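Local coordinates for oxidoreductase, 2OG-Fe oxygenase family protein, putative, expressed (Oryza sativa subsp. japonica, PDB 5XOI) that probably acts as an AlkB-family dioxygenase dependent on iron(II) and 2-oxoglutarate, represented here by its oxygenase domain with manganese in the metal site, at residues A[116-120]-A[151-156]; A[127-132]-A[220-224]; A[135-141]-A[195-201]; A[162-168]-A[178-183]. All coordinates share one frame; numbering follows the deposited sequence.

Interaction 1. Residues A[116-120]-A[151-156]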
loop_
_atom_site.group_PDB
_atom_site.type_symbol
_atom_site.label_atom_id
_atom_site.label_comp_id
_atom_site.label_asym_id
_atom_site.label_seq_id
_atom_site.Cartn_x
_atom_site.Cartn_y
_atom_site.Cartn_z
ATOM N N GLU A 116 -2.329 -1.499 19.907
ATOM C CA GLU A 116 -3.511 -1.920 19.171
ATOM C C GLU A 116 -3.733 -0.956 18.019
ATOM O O GLU A 116 -3.803 0.256 18.234
ATOM C CB GLU A 116 -4.736 -1.946 20.083
ATOM C CG GLU A 116 -5.899 -2.737 19.526
ATOM C CD GLU A 116 -7.029 -2.872 20.541
ATOM O OE1 GLU A 116 -7.124 -2.033 21.457
ATOM O OE2 GLU A 116 -7.804 -3.841 20.438
ATOM N N LEU A 117 -3.846 -1.494 16.813
ATOM C CA LEU A 117 -4.138 -0.657 15.654
ATOM C C LEU A 117 -5.636 -0.375 15.573
ATOM O O LEU A 117 -6.446 -1.279 15.786
ATOM C CB LEU A 117 -3.685 -1.358 14.385
ATOM C CG LEU A 117 -2.178 -1.404 14.155
ATOM C CD1 LEU A 117 -1.842 -2.607 13.290
ATOM C CD2 LEU A 117 -1.689 -0.106 13.518
ATOM N N PRO A 118 -6.034 0.855 15.257
ATOM C CA PRO A 118 -7.460 1.152 15.075
ATOM C C PRO A 118 -8.023 0.382 13.894
ATOM O O PRO A 118 -7.281 0.004 12.971
ATOM C CB PRO A 118 -7.478 2.667 14.808
ATOM C CG PRO A 118 -6.141 3.172 15.264
ATOM C CD PRO A 118 -5.183 2.038 15.045
ATOM N N PRO A 119 -9.327 0.133 13.873
ATOM C CA PRO A 119 -9.922 -0.556 12.724
ATOM C C PRO A 119 -9.880 0.325 11.485
ATOM O O PRO A 119 -9.663 1.537 11.549
ATOM C CB PRO A 119 -11.365 -0.818 13.168
ATOM C CG PRO A 119 -11.638 0.292 14.126
ATOM C CD PRO A 119 -10.343 0.537 14.860
ATOM N N LEU A 120 -10.087 -0.309 10.334
ATOM C CA LEU A 120 -10.087 0.429 9.079
ATOM C C LEU A 120 -11.262 -0.015 8.228
ATOM O O LEU A 120 -11.497 -1.215 8.058
ATOM C CB LEU A 120 -8.779 0.232 8.303
ATOM C CG LEU A 120 -8.432 1.265 7.239
ATOM C CD1 LEU A 120 -8.109 2.612 7.876
ATOM C CD2 LEU A 120 -7.258 0.762 6.358
ATOM N N LYS A 151 -6.762 10.150 14.614
ATOM C CA LYS A 151 -7.067 8.862 15.219
ATOM C C LYS A 151 -6.042 7.788 14.875
ATOM O O LYS A 151 -6.097 6.693 15.445
ATOM C CB LYS A 151 -8.465 8.422 14.784
ATOM C CG LYS A 151 -9.592 9.237 15.383
ATOM C CD LYS A 151 -10.935 8.655 14.951
ATOM C CE LYS A 151 -12.105 9.330 15.676
ATOM N NZ LYS A 151 -12.202 10.783 15.350
ATOM N N GLY A 152 -5.108 8.077 13.976
ATOM C CA GLY A 152 -4.113 7.091 13.606
ATOM C C GLY A 152 -4.633 5.938 12.783
ATOM O O GLY A 152 -4.005 4.875 12.759
ATOM N N LEU A 153 -5.745 6.127 12.082
ATOM C CA LEU A 153 -6.294 5.079 11.236
ATOM C C LEU A 153 -5.224 4.574 10.276
ATOM O O LEU A 153 -4.615 5.377 9.555
ATOM C CB LEU A 153 -7.491 5.588 10.440
ATOM C CG LEU A 153 -8.872 5.591 11.082
ATOM C CD1 LEU A 153 -8.822 5.896 12.547
ATOM C CD2 LEU A 153 -9.787 6.537 10.344
ATOM N N PRO A 154 -4.971 3.274 10.232
ATOM C CA PRO A 154 -3.765 2.771 9.574
ATOM C C PRO A 154 -3.835 2.817 8.056
ATOM O O PRO A 154 -4.902 2.851 7.440
ATOM C CB PRO A 154 -3.678 1.319 10.057
ATOM C CG PRO A 154 -5.101 0.936 10.308
ATOM C CD PRO A 154 -5.785 2.195 10.819
ATOM N N VAL A 155 -2.640 2.804 7.468
ATOM C CA VAL A 155 -2.441 2.517 6.051
ATOM C C VAL A 155 -2.159 1.027 5.928
ATOM O O VAL A 155 -1.306 0.505 6.648
ATOM C CB VAL A 155 -1.263 3.335 5.496
ATOM C CG1 VAL A 155 -1.000 3.013 4.014
ATOM C CG2 VAL A 155 -1.489 4.841 5.723
ATOM N N VAL A 156 -2.857 0.344 5.023
ATOM C CA VAL A 156 -2.648 -1.093 4.790
ATOM C C VAL A 156 -2.207 -1.278 3.345
ATOM O O VAL A 156 -2.940 -0.903 2.426
ATOM C CB VAL A 156 -3.912 -1.914 5.074
ATOM C CG1 VAL A 156 -3.681 -3.386 4.740
ATOM C CG2 VAL A 156 -4.345 -1.750 6.536
#
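Leu120 reaches over Pro154 to Val156, and its branches carry much of this contact. Its CG stands anti to the backbone N (chi1 -160°), which sends the fork out over segment 151-156. From CB, the first atom to meet that segment is CG, 3.9 Å from Pro154 O. CD1 and CD2 straddle this oxygen, 3.2 Å and 3.3 Å from Pro154 O. CD1 also rests on the proline ring, 3.8 Å from Pro154 CD, with Leu153 CB beside it; CD2 goes the other way and meets Val156 CG2 at 3.9 Å. With alanine in its place, Val156 CG2 and the ring of Pro154 would probably lose their cover. Pro118 CG, meanwhile, lies 3.5 Å from Lys151 O, close to the Schellman turn at Gly152. Pro118 O faces Pro154 CD at 3.4 Å; proline brings no N-H, and this buried carbonyl has no hydrogen-bonding partner. Helix 87-106 also touches Leu120 and Val156, so the loop is wedged between helix and sheet, as in the helix-backed major sheet of the double-stranded beta-helix fold.

Interaction 2. Residues A[127-132]-A[220-224]. With SIN (succinic acid), chain B.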
loop_
_atom_site.group_PDB
_atom_site.type_symbol
_atom_site.label_atom_id
_atom_site.label_comp_id
_atom_site.label_asym_id
_atom_site.label_seq_id
_atom_site.Cartn_x
_atom_site.Cartn_y
_atom_site.Cartn_z
ATOM N N VAL A 127 -3.698 2.083 -6.299
ATOM C CA VAL A 127 -3.038 0.988 -7.003
ATOM C C VAL A 127 -1.863 1.575 -7.777
ATOM O O VAL A 127 -2.058 2.329 -8.739
ATOM C CB VAL A 127 -4.008 0.257 -7.939
ATOM C CG1 VAL A 127 -3.342 -0.999 -8.525
ATOM C CG2 VAL A 127 -5.282 -0.095 -7.190
ATOM N N ASN A 128 -0.644 1.231 -7.359
ATOM C CA ASN A 128 0.593 1.687 -7.992
ATOM C C ASN A 128 1.199 0.535 -8.776
ATOM O O ASN A 128 1.378 -0.557 -8.227
ATOM C CB ASN A 128 1.618 2.148 -6.947
ATOM C CG ASN A 128 1.168 3.367 -6.169
ATOM O OD1 ASN A 128 1.044 4.459 -6.734
ATOM N ND2 ASN A 128 0.937 3.197 -4.856
ATOM N N PHE A 129 1.565 0.773 -10.031
ATOM C CA PHE A 129 2.338 -0.218 -10.765
ATOM C C PHE A 129 3.704 0.359 -11.126
ATOM O O PHE A 129 3.790 1.422 -11.752
ATOM C CB PHE A 129 1.638 -0.706 -12.021
ATOM C CG PHE A 129 2.445 -1.747 -12.735
ATOM C CD1 PHE A 129 2.653 -2.973 -12.139
ATOM C CD2 PHE A 129 3.070 -1.467 -13.939
ATOM C CE1 PHE A 129 3.422 -3.931 -12.753
ATOM C CE2 PHE A 129 3.844 -2.430 -14.557
ATOM C CZ PHE A 129 4.022 -3.652 -13.954
ATOM N N TYR A 130 4.758 -0.353 -10.730
ATOM C CA TYR A 130 6.146 -0.003 -10.996
ATOM C C TYR A 130 6.707 -0.993 -12.002
ATOM O O TYR A 130 6.605 -2.201 -11.783
ATOM C CB TYR A 130 7.000 -0.101 -9.720
ATOM C CG TYR A 130 6.561 0.711 -8.520
ATOM C CD1 TYR A 130 5.529 0.276 -7.704
ATOM C CD2 TYR A 130 7.208 1.897 -8.193
ATOM C CE1 TYR A 130 5.137 1.013 -6.585
ATOM C CE2 TYR A 130 6.826 2.645 -7.083
ATOM C CZ TYR A 130 5.798 2.195 -6.284
ATOM O OH TYR A 130 5.445 2.947 -5.184
ATOM N N THR A 131 7.320 -0.508 -13.080
ATOM C CA THR A 131 8.153 -1.405 -13.875
ATOM C C THR A 131 9.500 -1.573 -13.166
ATOM O O THR A 131 9.697 -1.111 -12.036
ATOM C CB THR A 131 8.294 -0.900 -15.307
ATOM O OG1 THR A 131 8.762 0.449 -15.305
ATOM C CG2 THR A 131 6.943 -0.950 -16.002
ATOM N N SER A 132 10.454 -2.263 -13.804
ATOM C CA SER A 132 11.666 -2.649 -13.081
ATOM C C SER A 132 12.487 -1.440 -12.638
ATOM O O SER A 132 13.214 -1.520 -11.642
ATOM C CB SER A 132 12.535 -3.565 -13.936
ATOM O OG SER A 132 11.764 -4.522 -14.640
ATOM N N ARG A 220 3.219 -8.947 -15.799
ATOM C CA ARG A 220 4.329 -8.307 -16.493
ATOM C C ARG A 220 5.451 -7.981 -15.508
ATOM O O ARG A 220 5.219 -7.919 -14.298
ATOM C CB ARG A 220 3.854 -7.031 -17.174
ATOM C CG ARG A 220 3.300 -6.023 -16.211
ATOM C CD ARG A 220 2.624 -4.878 -16.953
ATOM N NE ARG A 220 3.580 -4.081 -17.717
ATOM C CZ ARG A 220 3.325 -2.862 -18.177
ATOM N NH1 ARG A 220 2.144 -2.306 -17.946
ATOM N NH2 ARG A 220 4.248 -2.201 -18.867
ATOM N N PRO A 221 6.673 -7.766 -16.005
ATOM C CA PRO A 221 7.792 -7.429 -15.112
ATOM C C PRO A 221 7.483 -6.212 -14.253
ATOM O O PRO A 221 6.945 -5.212 -14.729
ATOM C CB PRO A 221 8.950 -7.152 -16.081
ATOM C CG PRO A 221 8.617 -7.934 -17.294
ATOM C CD PRO A 221 7.115 -7.914 -17.407
ATOM N N GLY A 222 7.808 -6.307 -12.962
ATOM C CA GLY A 222 7.585 -5.170 -12.097
ATOM C C GLY A 222 6.772 -5.569 -10.887
ATOM O O GLY A 222 6.658 -6.756 -10.548
ATOM N N ARG A 223 6.201 -4.555 -10.235
ATOM C CA ARG A 223 5.569 -4.732 -8.934
ATOM C C ARG A 223 4.232 -4.007 -8.885
ATOM O O ARG A 223 4.122 -2.857 -9.315
ATOM C CB ARG A 223 6.480 -4.213 -7.808
ATOM C CG ARG A 223 5.806 -4.162 -6.424
ATOM C CD ARG A 223 6.785 -3.709 -5.347
ATOM N NE ARG A 223 6.143 -3.534 -4.036
ATOM C CZ ARG A 223 5.641 -2.385 -3.571
ATOM N NH1 ARG A 223 5.681 -1.263 -4.290
ATOM N NH2 ARG A 223 5.083 -2.355 -2.369
ATOM N N LEU A 224 3.228 -4.665 -8.316
ATOM C CA LEU A 224 1.925 -4.054 -8.091
ATOM C C LEU A 224 1.728 -3.833 -6.597
ATOM O O LEU A 224 1.878 -4.764 -5.801
ATOM C CB LEU A 224 0.802 -4.933 -8.649
ATOM C CG LEU A 224 -0.639 -4.404 -8.642
ATOM C CD1 LEU A 224 -0.789 -3.196 -9.558
ATOM C CD2 LEU A 224 -1.608 -5.499 -9.046
HETATM C C1 SIN B . 4.513 1.254 -2.170
HETATM O O1 SIN B . 4.759 0.269 -1.432
HETATM O O2 SIN B . 4.549 1.096 -3.414
HETATM C C2 SIN B . 4.198 2.605 -1.551
HETATM C C3 SIN B . 3.045 3.324 -2.263
HETATM C C4 SIN B . 2.762 4.616 -1.533
HETATM O O3 SIN B . 3.401 4.856 -0.476
HETATM O O4 SIN B . 1.910 5.454 -1.975
#
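Tyr130 and Arg223 form an antiparallel hydrogen-bonded pair in the larger sheet of the double-stranded beta-helix, and their side chains lie side by side, pointing the same way into the 2-oxoglutarate pocket. The backbone groups satisfy each other: Tyr130 N donates to Arg223 O at 2.9 Å, almost straight at 175°, and Arg223 N returns a bond to Tyr130 O at 2.8 Å. Succinate, a dicarboxylate resembling the cosubstrate, occupies the pocket. Its O2 is gripped twice, by Tyr130 OH at 2.7 Å and by Arg223 NH1, while Arg223 NH2 reaches O1 at 2.8 Å, so the guanidinium holds the carboxylate by two bonds. Arginine suits this place because its charge and paired N-H groups match the anion; an extended chain, with CG anti to the backbone N (chi1 171°), brings it there, and Ser159 OG takes a further bond from NH2. Asn128 is held at both ends of its amide, OD1 by Arg48 and ND2 by Asn225. Toward the 220-222 end of the contact, Phe129 packs against the bent chain of Arg220, its CE2 lying over one face of the guanidinium. Gly222 passes where a side chain would collide with Tyr130 O, and its CA comes within 3.1 Å of that oxygen. On the face bearing Phe129, Val127 CG1 meets Leu224 CD1 at 3.5 Å.

Interaction 3. Residues A[135-141]-A[195-201]. With MN (manganese (II) ion), chain C.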
loop_
_atom_site.group_PDB
_atom_site.type_symbol
_atom_site.label_atom_id
_atom_site.label_comp_id
_atom_site.label_asym_id
_atom_site.label_seq_id
_atom_site.Cartn_x
_atom_site.Cartn_y
_atom_site.Cartn_z
ATOM N N LYS A 135 10.521 3.772 -8.899
ATOM C CA LYS A 135 10.901 4.388 -7.629
ATOM C C LYS A 135 9.780 5.332 -7.218
ATOM O O LYS A 135 9.026 5.823 -8.062
ATOM C CB LYS A 135 12.202 5.197 -7.733
ATOM C CG LYS A 135 13.477 4.418 -7.945
ATOM C CD LYS A 135 14.660 5.357 -7.764
ATOM C CE LYS A 135 15.983 4.700 -8.103
ATOM N NZ LYS A 135 17.089 5.655 -7.796
ATOM N N LEU A 136 9.699 5.593 -5.916
ATOM C CA LEU A 136 8.763 6.574 -5.358
ATOM C C LEU A 136 9.463 7.210 -4.169
ATOM O O LEU A 136 9.855 6.494 -3.243
ATOM C CB LEU A 136 7.443 5.925 -4.930
ATOM C CG LEU A 136 6.412 6.837 -4.254
ATOM C CD1 LEU A 136 5.962 7.971 -5.202
ATOM C CD2 LEU A 136 5.202 6.060 -3.698
ATOM N N GLY A 137 9.615 8.540 -4.188
ATOM C CA GLY A 137 10.410 9.223 -3.181
ATOM C C GLY A 137 9.742 9.291 -1.816
ATOM O O GLY A 137 8.555 9.032 -1.649
ATOM N N LEU A 138 10.544 9.643 -0.803
ATOM C CA LEU A 138 10.018 9.747 0.560
ATOM C C LEU A 138 8.879 10.762 0.647
ATOM O O LEU A 138 8.978 11.879 0.140
ATOM C CB LEU A 138 11.135 10.145 1.537
ATOM C CG LEU A 138 12.242 9.110 1.722
ATOM C CD1 LEU A 138 13.260 9.639 2.711
ATOM C CD2 LEU A 138 11.647 7.790 2.226
ATOM N N HIS A 139 7.804 10.375 1.336
ATOM C CA HIS A 139 6.647 11.238 1.529
ATOM C C HIS A 139 5.845 10.713 2.715
ATOM O O HIS A 139 5.980 9.556 3.122
ATOM C CB HIS A 139 5.747 11.251 0.292
ATOM C CG HIS A 139 5.133 9.915 0.034
ATOM N ND1 HIS A 139 5.821 8.896 -0.594
ATOM C CD2 HIS A 139 3.938 9.400 0.397
ATOM C CE1 HIS A 139 5.054 7.820 -0.640
ATOM N NE2 HIS A 139 3.911 8.097 -0.043
ATOM N N GLN A 140 4.991 11.577 3.240
ATOM C CA GLN A 140 3.982 11.214 4.227
ATOM C C GLN A 140 2.627 11.028 3.546
ATOM O O GLN A 140 2.297 11.734 2.594
ATOM C CB GLN A 140 3.864 12.308 5.291
ATOM C CG GLN A 140 5.081 12.450 6.188
ATOM C CD GLN A 140 4.917 13.590 7.175
ATOM O OE1 GLN A 140 4.712 14.748 6.775
ATOM N NE2 GLN A 140 4.984 13.274 8.467
ATOM N N ASP A 141 1.833 10.083 4.056
ATOM C CA ASP A 141 0.433 9.962 3.637
ATOM C C ASP A 141 -0.344 10.968 4.471
ATOM O O ASP A 141 -0.875 10.656 5.536
ATOM C CB ASP A 141 -0.090 8.545 3.840
ATOM C CG ASP A 141 0.441 7.564 2.798
ATOM O OD1 ASP A 141 1.219 7.963 1.896
ATOM O OD2 ASP A 141 0.066 6.379 2.887
ATOM N N ARG A 195 1.631 6.422 11.887
ATOM C CA ARG A 195 0.736 6.753 10.779
ATOM C C ARG A 195 1.363 7.769 9.829
ATOM O O ARG A 195 1.081 7.754 8.623
ATOM C CB ARG A 195 -0.601 7.257 11.330
ATOM C CG ARG A 195 -1.632 7.701 10.277
ATOM C CD ARG A 195 -1.861 6.634 9.209
ATOM N NE ARG A 195 -2.865 7.079 8.243
ATOM C CZ ARG A 195 -2.590 7.893 7.231
ATOM N NH1 ARG A 195 -1.347 8.328 7.065
ATOM N NH2 ARG A 195 -3.544 8.271 6.386
ATOM N N LEU A 196 2.239 8.633 10.333
ATOM C CA LEU A 196 2.804 9.710 9.531
ATOM C C LEU A 196 4.284 9.488 9.202
ATOM O O LEU A 196 5.017 10.451 8.968
ATOM C CB LEU A 196 2.600 11.048 10.241
ATOM C CG LEU A 196 1.146 11.532 10.173
ATOM C CD1 LEU A 196 0.984 12.908 10.820
ATOM C CD2 LEU A 196 0.683 11.565 8.717
ATOM N N ILE A 197 4.740 8.233 9.161
ATOM C CA ILE A 197 6.121 7.992 8.758
ATOM C C ILE A 197 6.339 8.506 7.342
ATOM O O ILE A 197 5.454 8.438 6.478
ATOM C CB ILE A 197 6.495 6.502 8.859
ATOM C CG1 ILE A 197 5.502 5.626 8.074
ATOM C CG2 ILE A 197 6.615 6.087 10.322
ATOM C CD1 ILE A 197 5.973 4.174 7.883
ATOM N N PHE A 198 7.524 9.046 7.107
ATOM C CA PHE A 198 7.992 9.237 5.743
ATOM C C PHE A 198 8.353 7.877 5.154
ATOM O O PHE A 198 8.946 7.034 5.825
ATOM C CB PHE A 198 9.209 10.165 5.718
ATOM C CG PHE A 198 8.872 11.631 5.852
ATOM C CD1 PHE A 198 8.694 12.200 7.110
ATOM C CD2 PHE A 198 8.758 12.443 4.731
ATOM C CE1 PHE A 198 8.388 13.548 7.248
ATOM C CE2 PHE A 198 8.449 13.807 4.857
ATOM C CZ PHE A 198 8.263 14.357 6.110
ATOM N N HIS A 199 8.009 7.652 3.890
ATOM C CA HIS A 199 8.228 6.321 3.330
ATOM C C HIS A 199 8.275 6.414 1.812
ATOM O O HIS A 199 7.865 7.411 1.208
ATOM C CB HIS A 199 7.142 5.329 3.774
ATOM C CG HIS A 199 5.763 5.765 3.407
ATOM N ND1 HIS A 199 5.055 6.686 4.153
ATOM C CD2 HIS A 199 4.987 5.463 2.341
ATOM C CE1 HIS A 199 3.893 6.912 3.570
ATOM N NE2 HIS A 199 3.831 6.190 2.466
ATOM N N GLY A 200 8.809 5.366 1.199
ATOM C CA GLY A 200 8.890 5.351 -0.252
ATOM C C GLY A 200 9.514 4.061 -0.738
ATOM O O GLY A 200 9.796 3.143 0.042
ATOM N N VAL A 201 9.739 4.006 -2.049
ATOM C CA VAL A 201 10.261 2.806 -2.697
ATOM C C VAL A 201 11.552 3.216 -3.394
ATOM O O VAL A 201 11.528 4.015 -4.340
ATOM C CB VAL A 201 9.256 2.184 -3.681
ATOM C CG1 VAL A 201 9.930 1.056 -4.469
ATOM C CG2 VAL A 201 8.049 1.612 -2.933
HETATM MN MN MN C . 2.491 6.576 0.750
HETATM O O HOH W 1 2.658 8.498 6.387
HETATM O O HOH W 2 1.162 4.764 1.350
#
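The facial triad of two histidines and a carboxylate is built here from His139 and Asp141 in segment 135-141 and His199 on the neighbouring strand. His139 NE2, Asp141 OD1 and His199 NE2 each bind manganese at 2.2 Å; a water and O3 of the bound succinate take further positions. Paired across the strands, both histidines leave the same face, and CG between backbone N and carbonyl carbon (chi1 65° and 58°) turns their rings toward the metal. Each ring is fixed in rotation through its other nitrogen: His139 ND1 donates to Gly137 O in the ring plane, and His199 ND1 to Ile197 O. The backbones pair as antiparallel strands, with Leu136 against Val201 and His139 against His199, and the register slips by one residue between these pairs, a beta bulge. Gly200 fits there because a CB would strike Leu136 O. Farther along, Gln140 stretches over Phe198, its CG 3.5 Å from the ring centroid in a CH-pi contact and its amide stacked nearly parallel to the ring. Gln140 NE2 then reaches a lone pair of Leu196 O at 2.9 Å. A valine in place of Gln140 would probably leave Leu196 O without this donor and one face of Phe198 less covered. Arg195 NH1 similarly holds Asp141 O at 2.8 Å. An HxD motif with a distant histidine on the neighbouring strand is the hallmark of the iron(II)/2-oxoglutarate dioxygenases.

Interaction 4. Residues A[162-168]-A[178-183]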
loop_
_atom_site.group_PDB
_atom_site.type_symbol
_atom_site.label_atom_id
_atom_site.label_comp_id
_atom_site.label_asym_id
_atom_site.label_seq_id
_atom_site.Cartn_x
_atom_site.Cartn_y
_atom_site.Cartn_z
ATOM N N ASP A 162 7.474 -8.344 -8.223
ATOM C CA ASP A 162 8.857 -8.129 -7.810
ATOM C C ASP A 162 8.940 -7.466 -6.436
ATOM O O ASP A 162 8.076 -6.676 -6.043
ATOM C CB ASP A 162 9.578 -7.255 -8.832
ATOM C CG ASP A 162 9.844 -7.978 -10.136
ATOM O OD1 ASP A 162 10.012 -9.225 -10.118
ATOM O OD2 ASP A 162 9.898 -7.289 -11.181
ATOM N N THR A 163 10.018 -7.772 -5.723
ATOM C CA THR A 163 10.257 -7.207 -4.400
ATOM C C THR A 163 10.593 -5.724 -4.493
ATOM O O THR A 163 11.320 -5.294 -5.397
ATOM C CB THR A 163 11.403 -7.964 -3.738
ATOM O OG1 THR A 163 11.030 -9.342 -3.591
ATOM C CG2 THR A 163 11.767 -7.351 -2.371
ATOM N N ALA A 164 10.059 -4.937 -3.556
ATOM C CA ALA A 164 10.432 -3.533 -3.411
ATOM C C ALA A 164 11.360 -3.366 -2.219
ATOM O O ALA A 164 11.166 -4.005 -1.188
ATOM C CB ALA A 164 9.204 -2.650 -3.198
ATOM N N GLU A 165 12.371 -2.509 -2.370
ATOM C CA GLU A 165 13.137 -1.999 -1.240
ATOM C C GLU A 165 12.377 -0.782 -0.711
ATOM O O GLU A 165 12.254 0.226 -1.412
ATOM C CB GLU A 165 14.566 -1.658 -1.672
ATOM C CG GLU A 165 15.344 -2.898 -2.124
ATOM C CD GLU A 165 16.792 -2.622 -2.518
ATOM O OE1 GLU A 165 17.396 -1.655 -2.001
ATOM O OE2 GLU A 165 17.336 -3.398 -3.335
ATOM N N PHE A 166 11.829 -0.895 0.502
ATOM C CA PHE A 166 10.901 0.085 1.068
ATOM C C PHE A 166 11.623 0.864 2.160
ATOM O O PHE A 166 12.185 0.266 3.083
ATOM C CB PHE A 166 9.656 -0.626 1.617
ATOM C CG PHE A 166 8.596 0.293 2.178
ATOM C CD1 PHE A 166 7.670 0.910 1.340
ATOM C CD2 PHE A 166 8.486 0.496 3.552
ATOM C CE1 PHE A 166 6.678 1.729 1.850
ATOM C CE2 PHE A 166 7.480 1.321 4.069
ATOM C CZ PHE A 166 6.583 1.936 3.217
ATOM N N LEU A 167 11.632 2.194 2.040
ATOM C CA LEU A 167 12.287 3.054 3.016
ATOM C C LEU A 167 11.245 3.621 3.968
ATOM O O LEU A 167 10.124 3.935 3.551
ATOM C CB LEU A 167 13.022 4.212 2.329
ATOM C CG LEU A 167 14.452 4.031 1.809
ATOM C CD1 LEU A 167 14.725 2.654 1.252
ATOM C CD2 LEU A 167 14.750 5.100 0.772
ATOM N N TYR A 168 11.617 3.782 5.239
ATOM C CA TYR A 168 10.709 4.425 6.183
ATOM C C TYR A 168 11.493 5.101 7.303
ATOM O O TYR A 168 12.564 4.634 7.706
ATOM C CB TYR A 168 9.698 3.430 6.780
ATOM C CG TYR A 168 10.308 2.247 7.494
ATOM C CD1 TYR A 168 10.754 1.133 6.785
ATOM C CD2 TYR A 168 10.406 2.229 8.885
ATOM C CE1 TYR A 168 11.303 0.029 7.450
ATOM C CE2 TYR A 168 10.956 1.139 9.557
ATOM C CZ TYR A 168 11.404 0.049 8.839
ATOM O OH TYR A 168 11.950 -1.024 9.520
ATOM N N SER A 178 15.143 3.716 7.566
ATOM C CA SER A 178 15.363 2.275 7.629
ATOM C C SER A 178 14.879 1.641 6.326
ATOM O O SER A 178 14.108 2.241 5.575
ATOM C CB SER A 178 14.613 1.665 8.813
ATOM O OG SER A 178 15.037 2.223 10.049
ATOM N N LYS A 179 15.322 0.403 6.073
ATOM C CA LYS A 179 14.941 -0.335 4.867
ATOM C C LYS A 179 14.354 -1.692 5.241
ATOM O O LYS A 179 14.883 -2.386 6.113
ATOM C CB LYS A 179 16.142 -0.563 3.921
ATOM C CG LYS A 179 16.998 0.664 3.612
ATOM C CD LYS A 179 18.309 0.258 2.922
ATOM C CE LYS A 179 19.265 1.437 2.762
ATOM N NZ LYS A 179 20.606 1.014 2.268
ATOM N N VAL A 180 13.265 -2.072 4.572
ATOM C CA VAL A 180 12.743 -3.434 4.634
ATOM C C VAL A 180 12.340 -3.848 3.227
ATOM O O VAL A 180 11.851 -3.036 2.438
ATOM C CB VAL A 180 11.547 -3.568 5.607
ATOM C CG1 VAL A 180 10.335 -2.745 5.134
ATOM C CG2 VAL A 180 11.172 -5.032 5.790
ATOM N N ASP A 181 12.564 -5.119 2.900
ATOM C CA ASP A 181 12.096 -5.640 1.624
ATOM C C ASP A 181 10.630 -6.042 1.723
ATOM O O ASP A 181 10.238 -6.800 2.623
ATOM C CB ASP A 181 12.923 -6.842 1.178
ATOM C CG ASP A 181 14.310 -6.463 0.694
ATOM O OD1 ASP A 181 14.619 -5.265 0.518
ATOM O OD2 ASP A 181 15.103 -7.398 0.482
ATOM N N LEU A 182 9.831 -5.568 0.777
ATOM C CA LEU A 182 8.437 -5.972 0.652
ATOM C C LEU A 182 8.360 -6.938 -0.520
ATOM O O LEU A 182 8.526 -6.534 -1.679
ATOM C CB LEU A 182 7.520 -4.765 0.458
ATOM C CG LEU A 182 7.569 -3.717 1.580
ATOM C CD1 LEU A 182 6.665 -2.528 1.240
ATOM C CD2 LEU A 182 7.150 -4.333 2.899
ATOM N N GLU A 183 8.159 -8.221 -0.208
ATOM C CA GLU A 183 8.139 -9.299 -1.191
ATOM C C GLU A 183 6.703 -9.628 -1.564
ATOM O O GLU A 183 5.764 -9.260 -0.865
ATOM C CB GLU A 183 8.824 -10.557 -0.643
ATOM C CG GLU A 183 10.217 -10.338 -0.094
ATOM C CD GLU A 183 10.822 -11.626 0.433
ATOM O OE1 GLU A 183 11.682 -12.212 -0.252
ATOM O OE2 GLU A 183 10.425 -12.060 1.530
HETATM O O HOH W 3 6.646 -6.405 -3.703
HETATM O O HOH W 4 12.846 -10.963 -2.896
HETATM O O HOH W 5 14.394 -2.420 8.945
#
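Leu182 O is gripped by two donors, Ala164 N at 2.9 Å and a water at 2.8 Å that also donates to Asp162 O; Thr163 CA adds a C-H contact. This is one end of a beta hairpin in which strands 163-168 and 178-182 run antiparallel. Ala164 with Leu182, Phe166 with Val180 and Tyr168 with Ser178 are its hydrogen-bonded pairs, each closed by two backbone bonds, of which Ser178 N to Tyr168 O is the shortest at 2.7 Å. On the face bearing these six side chains, Phe166, with CG anti to the backbone N (chi1 -178°), sets its ring against Leu182 CD1, 3.5 Å from Phe166 CG. Val180 CG1 lies between that ring and the next, 3.7 Å from Tyr168 CE1. Ser178 CB sits over one face of the Tyr168 ring, toward its rim; so small a residue lets the ring lie down over the partner strand. A water joins Tyr168 OH to Lys179 O, 2.9 Å from each. Phe166 and Tyr168 also touch Met13 of strand 13-16. The other face is more polar: Glu165 runs alongside Asp181 and pairs in a salt bridge with Lys205, and Leu167 CD1 packs on the aliphatic Lys179 CG at 3.8 Å. This implies a two-sided hairpin, mostly aromatic and aliphatic toward the barrel interior near the metal site, with charged Glu165, Lys179 and Asp181, and Leu167 among them, on the other side.

Overall arrangement
From the N terminus, segments 116-120, 127-132 and 135-141 open interactions 1, 2 and 3 in turn. The first to close is interaction 1, at 151-156, so its loop crosses those of the other two. Interaction 4 opens and closes within 162-183 as a hairpin nested inside interaction 3, which closes at 195-201; interaction 3 in turn is nested inside interaction 2, closed last at 220-224. Interactions 1 and 2 reach the larger sheet about 26 Å apart between centres, whereas 3 and 4 share the smaller one through Gly200 and Leu167. Leu153 with Arg195 ties interaction 1 to interaction 3, and Gly222 with Asp162 ties 2 to 4, joining both sheets around the active site.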